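Local coordinates for protein putative oxygenase (Streptomyces viridochromogenes Tue57, PDB 4XAA) that probably acts as an iron- and 2-oxoglutarate-dependent oxygenase of the phytanoyl-CoA dioxygenase family in the biosynthesis of an orthosomycin antibiotic, at residues A[11-15]-A[97-101]; A[46-52]-A[66-70]; A[87-93]-A[210-214]; A[119-124]-A[197-201]. One frame throughout, in Å; residues are numbered along the deposited sequence.

Starting at the N terminus, helix 8-18 waits for contact 1, which closes a long loop by bringing helix 90-100 against it. Within that loop lies the short excursion of contact 2, where the end of helix 29-47 meets the start of strand 68-72 on the other side of the chain's centre. Contact 3 opens at residues 87-93, before contact 1 has closed, and ends on residues 210-214 of strand 207-215, so the two cross; both use helix 90-100, which is thereby joined to helix 8-18 and to the large sheet. Contact 4 falls between the two ends of contact 3 and pairs strands 122-125 and 196-198 of the small sheet, beside the nickel ion.

Contact 1 of 4, residues A[11-15]-A[97-101]; sequences AIERF and AAFVD
Phe99 reaches from helix 90-100 into the angle between Ile12 and Phe15 of helix 8-18, and its ring is where the packing is tight. Ile12 CG1 sits squarely over one face, 3.6 Å from the centroid of the Phe99 ring and only 5° off the normal, a clear CH-pi contact. At the ring's edge Phe15 CB comes to 3.6 Å from Phe99 CD2. With CG anti to the backbone N (chi1 171°), Phe15 turns its own face to that edge: an offset edge-to-face pair, centroids of Phe15 and Phe99 5.8 Å apart and planes at 72°. Phe15 CD2 also lies 3.4 Å from Phe99 O, the carbonyl that accepts a hydrogen bond from Arg134. Toward the solvent the fit is looser: Ile12 CD1 is 4.3 Å from Ala98 CB. Phe15 CE2 and Val100 CG2 are likewise only loosely apposed, at 4.2 Å. Val189 of strand 186-191 and Ala23 of strand 20-25 also touch Phe99, so the helices meet against the rim of the large sheet. No hydrogen bond crosses between the segments: the direct contact is apolar and aromatic, with Arg134 adding a polar tie at Phe99 O.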
loop_
_atom_site.group_PDB
_atom_site.type_symbol
_atom_site.label_atom_id
_atom_site.label_comp_id
_atom_site.label_asym_id
_atom_site.label_seq_id
_atom_site.Cartn_x
_atom_site.Cartn_y
_atom_site.Cartn_z
ATOM N N ALA A 11 -13.309 6.868 -10.204
ATOM C CA ALA A 11 -12.136 6.435 -9.480
ATOM C C ALA A 11 -11.089 5.887 -10.454
ATOM O O ALA A 11 -9.886 6.152 -10.310
ATOM C CB ALA A 11 -12.505 5.414 -8.448
ATOM N N ILE A 12 -11.546 5.154 -11.468
ATOM C CA ILE A 12 -10.635 4.657 -12.493
ATOM C C ILE A 12 -10.084 5.837 -13.287
ATOM O O ILE A 12 -8.913 5.859 -13.655
ATOM C CB ILE A 12 -11.317 3.640 -13.437
ATOM C CG1 ILE A 12 -11.529 2.316 -12.711
ATOM C CG2 ILE A 12 -10.467 3.389 -14.682
ATOM C CD1 ILE A 12 -12.398 1.326 -13.480
ATOM N N GLU A 13 -10.927 6.832 -13.522
ATOM C CA GLU A 13 -10.498 8.018 -14.239
ATOM C C GLU A 13 -9.449 8.778 -13.441
ATOM O O GLU A 13 -8.466 9.250 -14.002
ATOM C CB GLU A 13 -11.688 8.924 -14.548
ATOM C CG GLU A 13 -11.335 10.072 -15.483
ATOM C CD GLU A 13 -10.893 9.587 -16.857
ATOM O OE1 GLU A 13 -11.592 8.725 -17.437
ATOM O OE2 GLU A 13 -9.853 10.064 -17.359
ATOM N N ARG A 14 -9.640 8.872 -12.129
ATOM C CA ARG A 14 -8.659 9.547 -11.287
ATOM C C ARG A 14 -7.352 8.756 -11.226
ATOM O O ARG A 14 -6.266 9.341 -11.143
ATOM C CB ARG A 14 -9.200 9.771 -9.874
ATOM C CG ARG A 14 -10.269 10.848 -9.771
ATOM C CD ARG A 14 -10.497 11.313 -8.331
ATOM N NE ARG A 14 -10.563 10.178 -7.418
ATOM C CZ ARG A 14 -11.669 9.489 -7.157
ATOM N NH1 ARG A 14 -12.817 9.837 -7.739
ATOM N NH2 ARG A 14 -11.621 8.459 -6.308
ATOM N N PHE A 15 -7.454 7.431 -11.252
ATOM C CA PHE A 15 -6.262 6.587 -11.306
ATOM C C PHE A 15 -5.480 6.915 -12.562
ATOM O O PHE A 15 -4.274 7.078 -12.529
ATOM C CB PHE A 15 -6.626 5.100 -11.289
ATOM C CG PHE A 15 -5.462 4.192 -11.557
ATOM C CD1 PHE A 15 -4.449 4.036 -10.613
ATOM C CD2 PHE A 15 -5.380 3.474 -12.743
ATOM C CE1 PHE A 15 -3.364 3.186 -10.859
ATOM C CE2 PHE A 15 -4.290 2.608 -12.994
ATOM C CZ PHE A 15 -3.290 2.471 -12.056
ATOM N N ALA A 97 -7.196 -5.304 -12.590
ATOM C CA ALA A 97 -7.386 -5.412 -14.035
ATOM C C ALA A 97 -8.317 -4.315 -14.582
ATOM O O ALA A 97 -8.044 -3.725 -15.630
ATOM C CB ALA A 97 -7.922 -6.778 -14.386
ATOM N N ALA A 98 -9.413 -4.036 -13.879
ATOM C CA ALA A 98 -10.295 -2.944 -14.276
ATOM C C ALA A 98 -9.550 -1.599 -14.298
ATOM O O ALA A 98 -9.552 -0.888 -15.300
ATOM C CB ALA A 98 -11.496 -2.868 -13.349
ATOM N N PHE A 99 -8.906 -1.255 -13.194
ATOM C CA PHE A 99 -8.227 0.033 -13.095
ATOM C C PHE A 99 -7.158 0.196 -14.155
ATOM O O PHE A 99 -7.026 1.248 -14.755
ATOM C CB PHE A 99 -7.631 0.211 -11.704
ATOM C CG PHE A 99 -8.582 0.832 -10.740
ATOM C CD1 PHE A 99 -9.688 0.123 -10.296
ATOM C CD2 PHE A 99 -8.414 2.150 -10.326
ATOM C CE1 PHE A 99 -10.596 0.702 -9.426
ATOM C CE2 PHE A 99 -9.308 2.732 -9.454
ATOM C CZ PHE A 99 -10.400 2.008 -8.998
ATOM N N VAL A 100 -6.430 -0.872 -14.415
ATOM C CA VAL A 100 -5.312 -0.824 -15.347
ATOM C C VAL A 100 -5.777 -1.200 -16.765
ATOM O O VAL A 100 -5.012 -1.108 -17.732
ATOM C CB VAL A 100 -4.156 -1.735 -14.820
ATOM C CG1 VAL A 100 -3.979 -3.004 -15.638
ATOM C CG2 VAL A 100 -2.891 -0.944 -14.704
ATOM N N ASP A 101 -7.050 -1.585 -16.869
ATOM C CA ASP A 101 -7.702 -1.912 -18.138
ATOM C C ASP A 101 -7.075 -3.069 -18.950
ATOM O O ASP A 101 -6.932 -2.971 -20.167
ATOM C CB ASP A 101 -7.764 -0.672 -19.024
ATOM C CG ASP A 101 -8.836 -0.787 -20.091
ATOM O OD1 ASP A 101 -9.696 -1.679 -19.955
ATOM O OD2 ASP A 101 -8.822 -0.004 -21.058
#

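Contact 2 of 4, residues A[46-52]-A[66-70]; sequences FTDEGLR and RPVLY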
loop_
_atom_site.group_PDB
_atom_site.type_symbol
_atom_site.label_atom_id
_atom_site.label_comp_id
_atom_site.label_asym_id
_atom_site.label_seq_id
_atom_site.Cartn_x
_atom_site.Cartn_y
_atom_site.Cartn_z
ATOM N N PHE A 46 6.609 -10.610 16.115
ATOM C CA PHE A 46 7.740 -9.724 16.174
ATOM C C PHE A 46 7.746 -8.955 17.486
ATOM O O PHE A 46 8.726 -8.970 18.236
ATOM C CB PHE A 46 7.718 -8.745 15.003
ATOM C CG PHE A 46 8.891 -7.821 14.984
ATOM C CD1 PHE A 46 8.873 -6.638 15.705
ATOM C CD2 PHE A 46 10.026 -8.138 14.248
ATOM C CE1 PHE A 46 9.964 -5.797 15.697
ATOM C CE2 PHE A 46 11.104 -7.294 14.233
ATOM C CZ PHE A 46 11.072 -6.120 14.962
ATOM N N THR A 47 6.640 -8.270 17.739
ATOM C CA THR A 47 6.567 -7.291 18.809
ATOM C C THR A 47 6.549 -7.920 20.188
ATOM O O THR A 47 7.174 -7.417 21.113
ATOM C CB THR A 47 5.317 -6.430 18.684
ATOM O OG1 THR A 47 4.165 -7.251 18.904
ATOM C CG2 THR A 47 5.243 -5.787 17.308
ATOM N N ASP A 48 5.819 -9.016 20.335
ATOM C CA ASP A 48 5.556 -9.533 21.665
ATOM C C ASP A 48 6.381 -10.768 21.964
ATOM O O ASP A 48 6.818 -10.960 23.094
ATOM C CB ASP A 48 4.064 -9.833 21.824
ATOM C CG ASP A 48 3.207 -8.584 21.687
ATOM O OD1 ASP A 48 3.763 -7.471 21.818
ATOM O OD2 ASP A 48 1.984 -8.709 21.455
ATOM N N GLU A 49 6.607 -11.582 20.938
ATOM C CA GLU A 49 7.221 -12.894 21.103
ATOM C C GLU A 49 8.668 -12.914 20.603
ATOM O O GLU A 49 9.363 -13.905 20.750
ATOM C CB GLU A 49 6.380 -13.960 20.385
ATOM C CG GLU A 49 4.967 -14.096 20.953
ATOM C CD GLU A 49 4.031 -14.943 20.090
ATOM O OE1 GLU A 49 4.510 -15.627 19.153
ATOM O OE2 GLU A 49 2.808 -14.919 20.356
ATOM N N GLY A 50 9.104 -11.813 20.004
ATOM C CA GLY A 50 10.502 -11.618 19.674
ATOM C C GLY A 50 11.048 -12.268 18.413
ATOM O O GLY A 50 12.243 -12.540 18.339
ATOM N N LEU A 51 10.200 -12.516 17.419
ATOM C CA LEU A 51 10.681 -13.092 16.167
ATOM C C LEU A 51 11.456 -12.071 15.347
ATOM O O LEU A 51 11.016 -10.930 15.178
ATOM C CB LEU A 51 9.528 -13.630 15.325
ATOM C CG LEU A 51 10.005 -14.142 13.963
ATOM C CD1 LEU A 51 10.608 -15.540 14.105
ATOM C CD2 LEU A 51 8.895 -14.130 12.929
ATOM N N ARG A 52 12.606 -12.495 14.836
ATOM C CA ARG A 52 13.425 -11.677 13.961
ATOM C C ARG A 52 13.760 -12.500 12.734
ATOM O O ARG A 52 14.456 -13.505 12.839
ATOM C CB ARG A 52 14.714 -11.214 14.664
ATOM C CG ARG A 52 14.485 -10.370 15.912
ATOM C CD ARG A 52 13.914 -9.004 15.567
ATOM N NE ARG A 52 13.738 -8.180 16.761
ATOM C CZ ARG A 52 12.692 -8.248 17.584
ATOM N NH1 ARG A 52 11.699 -9.104 17.348
ATOM N NH2 ARG A 52 12.634 -7.456 18.646
ATOM N N ARG A 66 12.443 -1.696 21.910
ATOM C CA ARG A 66 12.449 -2.739 20.881
ATOM C C ARG A 66 12.433 -2.073 19.494
ATOM O O ARG A 66 11.898 -0.970 19.352
ATOM C CB ARG A 66 11.239 -3.668 21.055
ATOM C CG ARG A 66 10.480 -3.967 19.774
ATOM C CD ARG A 66 9.232 -4.822 19.972
ATOM N NE ARG A 66 8.007 -4.037 20.124
ATOM C CZ ARG A 66 7.425 -3.324 19.157
ATOM N NH1 ARG A 66 7.960 -3.261 17.943
ATOM N NH2 ARG A 66 6.305 -2.656 19.410
ATOM N N PRO A 67 13.029 -2.721 18.469
ATOM C CA PRO A 67 13.036 -2.101 17.133
ATOM C C PRO A 67 11.619 -1.842 16.586
ATOM O O PRO A 67 10.637 -2.435 17.048
ATOM C CB PRO A 67 13.774 -3.132 16.262
ATOM C CG PRO A 67 14.481 -4.010 17.204
ATOM C CD PRO A 67 13.680 -4.041 18.464
ATOM N N VAL A 68 11.516 -0.954 15.606
ATOM C CA VAL A 68 10.223 -0.642 15.018
ATOM C C VAL A 68 10.017 -1.454 13.754
ATOM O O VAL A 68 10.745 -1.295 12.775
ATOM C CB VAL A 68 10.086 0.863 14.696
ATOM C CG1 VAL A 68 8.813 1.135 13.907
ATOM C CG2 VAL A 68 10.106 1.681 15.976
ATOM N N LEU A 69 9.027 -2.337 13.794
ATOM C CA LEU A 69 8.611 -3.102 12.626
ATOM C C LEU A 69 7.861 -2.180 11.669
ATOM O O LEU A 69 6.986 -1.438 12.099
ATOM C CB LEU A 69 7.730 -4.282 13.050
ATOM C CG LEU A 69 7.241 -5.238 11.954
ATOM C CD1 LEU A 69 8.403 -5.975 11.319
ATOM C CD2 LEU A 69 6.217 -6.210 12.517
ATOM N N TYR A 70 8.222 -2.194 10.386
ATOM C CA TYR A 70 7.491 -1.389 9.415
ATOM C C TYR A 70 7.101 -2.176 8.164
ATOM O O TYR A 70 6.330 -1.691 7.345
ATOM C CB TYR A 70 8.286 -0.135 9.026
ATOM C CG TYR A 70 9.622 -0.377 8.361
ATOM C CD1 TYR A 70 9.722 -0.525 6.982
ATOM C CD2 TYR A 70 10.793 -0.429 9.111
ATOM C CE1 TYR A 70 10.951 -0.740 6.373
ATOM C CE2 TYR A 70 12.013 -0.642 8.516
ATOM C CZ TYR A 70 12.093 -0.800 7.145
ATOM O OH TYR A 70 13.325 -1.003 6.549
#
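NH1 of Arg52, the residue that lays its NH2 against the Pro67 ring, is held by two carbonyls: Phe46 O at 3.1 Å from Arg52 NH1, and Leu51 O at 2.9 Å from the same nitrogen. Leu51 O lies in the guanidinium plane, although NH1 approaches it from above the carbonyl plane; the bond to Phe46 O is tilted for both groups. This grip fixes the guanidinium over the Phe46 ring, with NH1 3.6 Å above the ring plane and near its centre. On the opposite face sits Leu69 CB, 4.0 Å from the ring centroid of Phe46 in a CH-pi contact shifted toward the rim. CG of Phe46 is anti to the backbone N (chi1 -178°), which swings the ring off the end of helix 29-47 and toward strand 68-72. Two polar atoms line the ring edge, Arg66 NH1 and Pro67 O, the latter 3.7 Å from Phe46 CE1. The Arg66 guanidinium stands almost upright to the ring, 88° between planes, and takes Thr47 CG2 over one face, 3.8 Å from Arg66 NH1. Its NH1 forms a salt bridge with Glu115, whose carboxylate also accepts a bond from Leu69 N. Phe46 thus packs the helix end onto strand 68-72, next to the outermost strand 56-59, whose Tyr56 also touches it. Glu115 on Arg66 and the two carbonyls on Arg52 probably offset the like charges; beside Phe46 O, in the last helical turn, the charge of Arg52 probably suits the helix dipole.

Contact 3 of 4, residues A[87-93]-A[210-214]; sequences LHREELA and IVIEY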
loop_
_atom_site.group_PDB
_atom_site.type_symbol
_atom_site.label_atom_id
_atom_site.label_comp_id
_atom_site.label_asym_id
_atom_site.label_seq_id
_atom_site.Cartn_x
_atom_site.Cartn_y
_atom_site.Cartn_z
ATOM N N LEU A 87 -5.690 -13.225 0.601
ATOM C CA LEU A 87 -4.864 -12.449 -0.329
ATOM C C LEU A 87 -5.244 -12.716 -1.771
ATOM O O LEU A 87 -4.995 -11.893 -2.656
ATOM C CB LEU A 87 -3.385 -12.775 -0.168
ATOM C CG LEU A 87 -2.711 -12.512 1.163
ATOM C CD1 LEU A 87 -1.305 -13.090 1.066
ATOM C CD2 LEU A 87 -2.697 -11.020 1.482
ATOM N N HIS A 88 -5.852 -13.877 -1.998
ATOM C CA HIS A 88 -6.045 -14.382 -3.346
ATOM C C HIS A 88 -7.498 -14.407 -3.772
ATOM O O HIS A 88 -7.848 -15.078 -4.747
ATOM C CB HIS A 88 -5.423 -15.766 -3.433
ATOM C CG HIS A 88 -4.064 -15.821 -2.810
ATOM N ND1 HIS A 88 -2.986 -15.127 -3.320
ATOM C CD2 HIS A 88 -3.616 -16.443 -1.692
ATOM C CE1 HIS A 88 -1.931 -15.337 -2.554
ATOM N NE2 HIS A 88 -2.284 -16.130 -1.562
ATOM N N ARG A 89 -8.334 -13.677 -3.037
ATOM C CA ARG A 89 -9.708 -13.443 -3.464
ATOM C C ARG A 89 -9.648 -12.869 -4.866
ATOM O O ARG A 89 -8.777 -12.063 -5.185
ATOM C CB ARG A 89 -10.459 -12.486 -2.522
ATOM C CG ARG A 89 -10.699 -13.011 -1.116
ATOM C CD ARG A 89 -11.661 -14.195 -1.105
ATOM N NE ARG A 89 -12.975 -13.831 -1.623
ATOM C CZ ARG A 89 -13.761 -14.663 -2.298
ATOM N NH1 ARG A 89 -13.358 -15.907 -2.526
ATOM N NH2 ARG A 89 -14.945 -14.258 -2.746
ATOM N N GLU A 90 -10.573 -13.301 -5.700
ATOM C CA GLU A 90 -10.579 -12.931 -7.101
ATOM C C GLU A 90 -10.956 -11.467 -7.332
ATOM O O GLU A 90 -10.596 -10.888 -8.358
ATOM C CB GLU A 90 -11.547 -13.837 -7.858
ATOM C CG GLU A 90 -12.933 -13.912 -7.209
ATOM C CD GLU A 90 -13.065 -15.036 -6.163
ATOM O OE1 GLU A 90 -12.046 -15.435 -5.533
ATOM O OE2 GLU A 90 -14.205 -15.522 -5.980
ATOM N N GLU A 91 -11.688 -10.872 -6.395
ATOM C CA GLU A 91 -12.108 -9.489 -6.552
ATOM C C GLU A 91 -10.909 -8.541 -6.639
ATOM O O GLU A 91 -10.978 -7.484 -7.281
ATOM C CB GLU A 91 -13.019 -9.072 -5.399
ATOM C CG GLU A 91 -14.329 -9.846 -5.311
ATOM C CD GLU A 91 -14.195 -11.114 -4.486
ATOM O OE1 GLU A 91 -13.048 -11.608 -4.343
ATOM O OE2 GLU A 91 -15.233 -11.608 -3.980
ATOM N N LEU A 92 -9.808 -8.922 -6.003
ATOM C CA LEU A 92 -8.648 -8.045 -5.923
ATOM C C LEU A 92 -7.997 -7.878 -7.280
ATOM O O LEU A 92 -7.796 -6.758 -7.737
ATOM C CB LEU A 92 -7.645 -8.580 -4.914
ATOM C CG LEU A 92 -8.229 -8.578 -3.502
ATOM C CD1 LEU A 92 -7.257 -9.200 -2.508
ATOM C CD2 LEU A 92 -8.602 -7.176 -3.086
ATOM N N ALA A 93 -7.707 -8.990 -7.943
ATOM C CA ALA A 93 -7.053 -8.919 -9.243
ATOM C C ALA A 93 -8.011 -8.359 -10.280
ATOM O O ALA A 93 -7.597 -7.673 -11.207
ATOM C CB ALA A 93 -6.545 -10.275 -9.657
ATOM N N ILE A 210 -2.221 -3.996 3.604
ATOM C CA ILE A 210 -1.711 -5.059 2.745
ATOM C C ILE A 210 -1.534 -4.506 1.336
ATOM O O ILE A 210 -2.508 -4.151 0.686
ATOM C CB ILE A 210 -2.656 -6.297 2.723
ATOM C CG1 ILE A 210 -2.661 -6.984 4.085
ATOM C CG2 ILE A 210 -2.244 -7.292 1.656
ATOM C CD1 ILE A 210 -3.699 -8.058 4.207
ATOM N N VAL A 211 -0.289 -4.413 0.881
ATOM C CA VAL A 211 0.019 -3.958 -0.476
ATOM C C VAL A 211 0.345 -5.145 -1.394
ATOM O O VAL A 211 1.268 -5.941 -1.126
ATOM C CB VAL A 211 1.219 -2.972 -0.502
ATOM C CG1 VAL A 211 1.396 -2.361 -1.886
ATOM C CG2 VAL A 211 1.037 -1.891 0.527
ATOM N N ILE A 212 -0.418 -5.256 -2.474
ATOM C CA ILE A 212 -0.216 -6.299 -3.461
ATOM C C ILE A 212 0.058 -5.620 -4.793
ATOM O O ILE A 212 -0.639 -4.695 -5.193
ATOM C CB ILE A 212 -1.451 -7.264 -3.548
ATOM C CG1 ILE A 212 -1.744 -7.893 -2.185
ATOM C CG2 ILE A 212 -1.240 -8.371 -4.565
ATOM C CD1 ILE A 212 -2.819 -8.983 -2.229
ATOM N N GLU A 213 1.102 -6.046 -5.478
ATOM C CA GLU A 213 1.380 -5.448 -6.772
ATOM C C GLU A 213 0.835 -6.317 -7.894
ATOM O O GLU A 213 1.081 -7.516 -7.916
ATOM C CB GLU A 213 2.873 -5.230 -6.945
ATOM C CG GLU A 213 3.248 -4.636 -8.279
ATOM C CD GLU A 213 4.729 -4.332 -8.368
ATOM O OE1 GLU A 213 5.207 -3.478 -7.586
ATOM O OE2 GLU A 213 5.414 -4.953 -9.207
ATOM N N TYR A 214 0.082 -5.709 -8.807
ATOM C CA TYR A 214 -0.461 -6.421 -9.957
ATOM C C TYR A 214 0.092 -5.845 -11.234
ATOM O O TYR A 214 0.191 -4.621 -11.377
ATOM C CB TYR A 214 -1.996 -6.359 -9.997
ATOM C CG TYR A 214 -2.666 -7.002 -8.810
ATOM C CD1 TYR A 214 -3.106 -8.332 -8.855
ATOM C CD2 TYR A 214 -2.851 -6.285 -7.639
ATOM C CE1 TYR A 214 -3.720 -8.909 -7.754
ATOM C CE2 TYR A 214 -3.451 -6.848 -6.545
ATOM C CZ TYR A 214 -3.883 -8.150 -6.603
ATOM O OH TYR A 214 -4.468 -8.677 -5.487
HETATM O O HOH W 1 -4.835 -11.419 -5.165
#
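Tyr214 leaves strand 207-215 toward the first turn of helix 90-100, and its ring climbs along the backbone of that turn. CB starts the climb with CG anti to the carbonyl carbon (chi1 -62°). Tyr214 CD1 is then 4.0 Å from both Ala93 CA and Ala93 CB, and Tyr214 CE1 closes further, to 3.7 Å from Ala93 CB. Tyr214 CZ lies 4.1 Å from Leu92 CB. At the tip the hydroxyl presses on the same methylene, Tyr214 OH to Leu92 CB 3.2 Å, while a water in the ring plane bonds to Tyr214 OH at 2.8 Å. The same water donates to Leu87 O, 2.6 Å away, so it bridges the strand and the turn before helix 90-100. Beside it Ile212, two residues back on the strand, sends CD1 to 3.7 Å from Leu87 O. The Leu87 side chain crosses that of Ile210 at about a right angle, and Leu87 CD2 meets Ile210 CG2 at 3.8 Å. Ile210, Ile212 and Tyr214 lie on the outer, helix-covered side of the large sheet of the double-stranded beta helix, with Leu139 and Pro106 of the neighbouring strands also packed on Tyr214. Apolar contacts, with Tyr214 as the largest single contributor, make up most of the interface, and the buried polar pair, hydroxyl and carbonyl, does not bond directly: a single water links the two.

Contact 4 of 4, residues A[119-124]-A[197-201]; sequences AAEVPW and GSGPN
The indole of Trp124 lies flat against Gly197: Gly197 CA is 4.2 Å above the ring plane, displaced toward the rim, and Gly197 N is 3.5 Å from Trp124 CE3. With no side chain at Gly197, the backbone can come this close to the six-membered ring, while Val177 and Val195 touch Trp124 too. The other flat group, the amide of Asn201, sits at the far end; its CB meets Ala119 CB at 3.5 Å and its ND2 binds Ser205 O and Glu115 O. Between them Val122 and Ser198 form an antiparallel hydrogen-bonded pair, Val122 N to Ser198 O 2.9 Å and Ser198 N to Val122 O 3.3 Å, the second on a lone pair in the carbonyl plane. This is the small sheet of the double-stranded beta helix: strand 122-125 ends at His125 and strand 196-198 starts at His196, which with Asp127 bind the nickel ion, probably in the place of iron. Ser198 OG, set between backbone N and carbonyl carbon (chi1 59°), packs 3.3 Å from Val122 CG2 and hydrogen-bonds Lys114. Beyond the strand ends, Asn201 N reaches Ala119 O at 3.2 Å, from above the carbonyl plane. Lys114 NZ also bonds Gly199 O and Ala120 O.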
loop_
_atom_site.group_PDB
_atom_site.type_symbol
_atom_site.label_atom_id
_atom_site.label_comp_id
_atom_site.label_asym_id
_atom_site.label_seq_id
_atom_site.Cartn_x
_atom_site.Cartn_y
_atom_site.Cartn_z
ATOM N N ALA A 119 6.391 5.311 14.465
ATOM C CA ALA A 119 6.561 5.006 13.052
ATOM C C ALA A 119 7.314 6.108 12.335
ATOM O O ALA A 119 7.043 7.285 12.524
ATOM C CB ALA A 119 5.219 4.767 12.387
ATOM N N ALA A 120 8.267 5.705 11.509
ATOM C CA ALA A 120 9.024 6.637 10.692
ATOM C C ALA A 120 8.247 6.973 9.441
ATOM O O ALA A 120 7.268 6.307 9.109
ATOM C CB ALA A 120 10.367 6.050 10.321
ATOM N N GLU A 121 8.683 7.997 8.731
ATOM C CA GLU A 121 8.130 8.243 7.423
ATOM C C GLU A 121 8.659 7.193 6.457
ATOM O O GLU A 121 9.666 6.526 6.728
ATOM C CB GLU A 121 8.483 9.650 6.933
ATOM C CG GLU A 121 9.973 9.896 6.704
ATOM C CD GLU A 121 10.240 11.174 5.916
ATOM O OE1 GLU A 121 11.068 11.998 6.361
ATOM O OE2 GLU A 121 9.625 11.351 4.841
ATOM N N VAL A 122 7.963 7.036 5.338
ATOM C CA VAL A 122 8.524 6.356 4.183
ATOM C C VAL A 122 8.939 7.415 3.175
ATOM O O VAL A 122 8.081 8.074 2.615
ATOM C CB VAL A 122 7.519 5.394 3.530
ATOM C CG1 VAL A 122 8.155 4.678 2.340
ATOM C CG2 VAL A 122 7.004 4.392 4.556
ATOM N N PRO A 123 10.252 7.571 2.933
ATOM C CA PRO A 123 10.778 8.579 1.996
ATOM C C PRO A 123 10.064 8.554 0.653
ATOM O O PRO A 123 9.624 7.491 0.213
ATOM C CB PRO A 123 12.249 8.176 1.812
ATOM C CG PRO A 123 12.568 7.250 2.943
ATOM C CD PRO A 123 11.291 6.623 3.387
ATOM N N TRP A 124 9.933 9.712 0.021
ATOM C CA TRP A 124 9.322 9.782 -1.297
ATOM C C TRP A 124 10.068 8.897 -2.276
ATOM O O TRP A 124 11.279 8.762 -2.197
ATOM C CB TRP A 124 9.295 11.218 -1.795
ATOM C CG TRP A 124 8.408 12.063 -0.965
ATOM C CD1 TRP A 124 8.756 12.794 0.136
ATOM C CD2 TRP A 124 7.003 12.251 -1.146
ATOM N NE1 TRP A 124 7.652 13.437 0.641
ATOM C CE2 TRP A 124 6.563 13.116 -0.126
ATOM C CE3 TRP A 124 6.079 11.784 -2.079
ATOM C CZ2 TRP A 124 5.238 13.520 -0.017
ATOM C CZ3 TRP A 124 4.763 12.182 -1.967
ATOM C CH2 TRP A 124 4.354 13.037 -0.943
ATOM N N GLY A 197 4.865 8.792 -0.819
ATOM C CA GLY A 197 5.505 8.459 0.441
ATOM C C GLY A 197 4.436 8.413 1.512
ATOM O O GLY A 197 3.248 8.304 1.203
ATOM N N SER A 198 4.842 8.483 2.772
ATOM C CA SER A 198 3.888 8.597 3.871
ATOM C C SER A 198 4.615 9.190 5.068
ATOM O O SER A 198 5.793 8.924 5.270
ATOM C CB SER A 198 3.266 7.234 4.219
ATOM O OG SER A 198 4.258 6.281 4.599
ATOM N N GLY A 199 3.935 10.010 5.857
ATOM C CA GLY A 199 4.600 10.635 6.982
ATOM C C GLY A 199 4.774 9.696 8.158
ATOM O O GLY A 199 4.412 8.525 8.090
ATOM N N PRO A 200 5.326 10.211 9.259
ATOM C CA PRO A 200 5.461 9.401 10.476
ATOM C C PRO A 200 4.126 9.221 11.194
ATOM O O PRO A 200 3.205 10.015 10.990
ATOM C CB PRO A 200 6.436 10.221 11.339
ATOM C CG PRO A 200 6.237 11.636 10.880
ATOM C CD PRO A 200 5.908 11.562 9.408
ATOM N N ASN A 201 4.032 8.189 12.025
ATOM C CA ASN A 201 2.884 8.020 12.911
ATOM C C ASN A 201 3.273 8.323 14.356
ATOM O O ASN A 201 3.762 7.450 15.079
ATOM C CB ASN A 201 2.316 6.608 12.813
ATOM C CG ASN A 201 1.081 6.423 13.660
ATOM O OD1 ASN A 201 0.253 7.326 13.774
ATOM N ND2 ASN A 201 0.955 5.255 14.273
#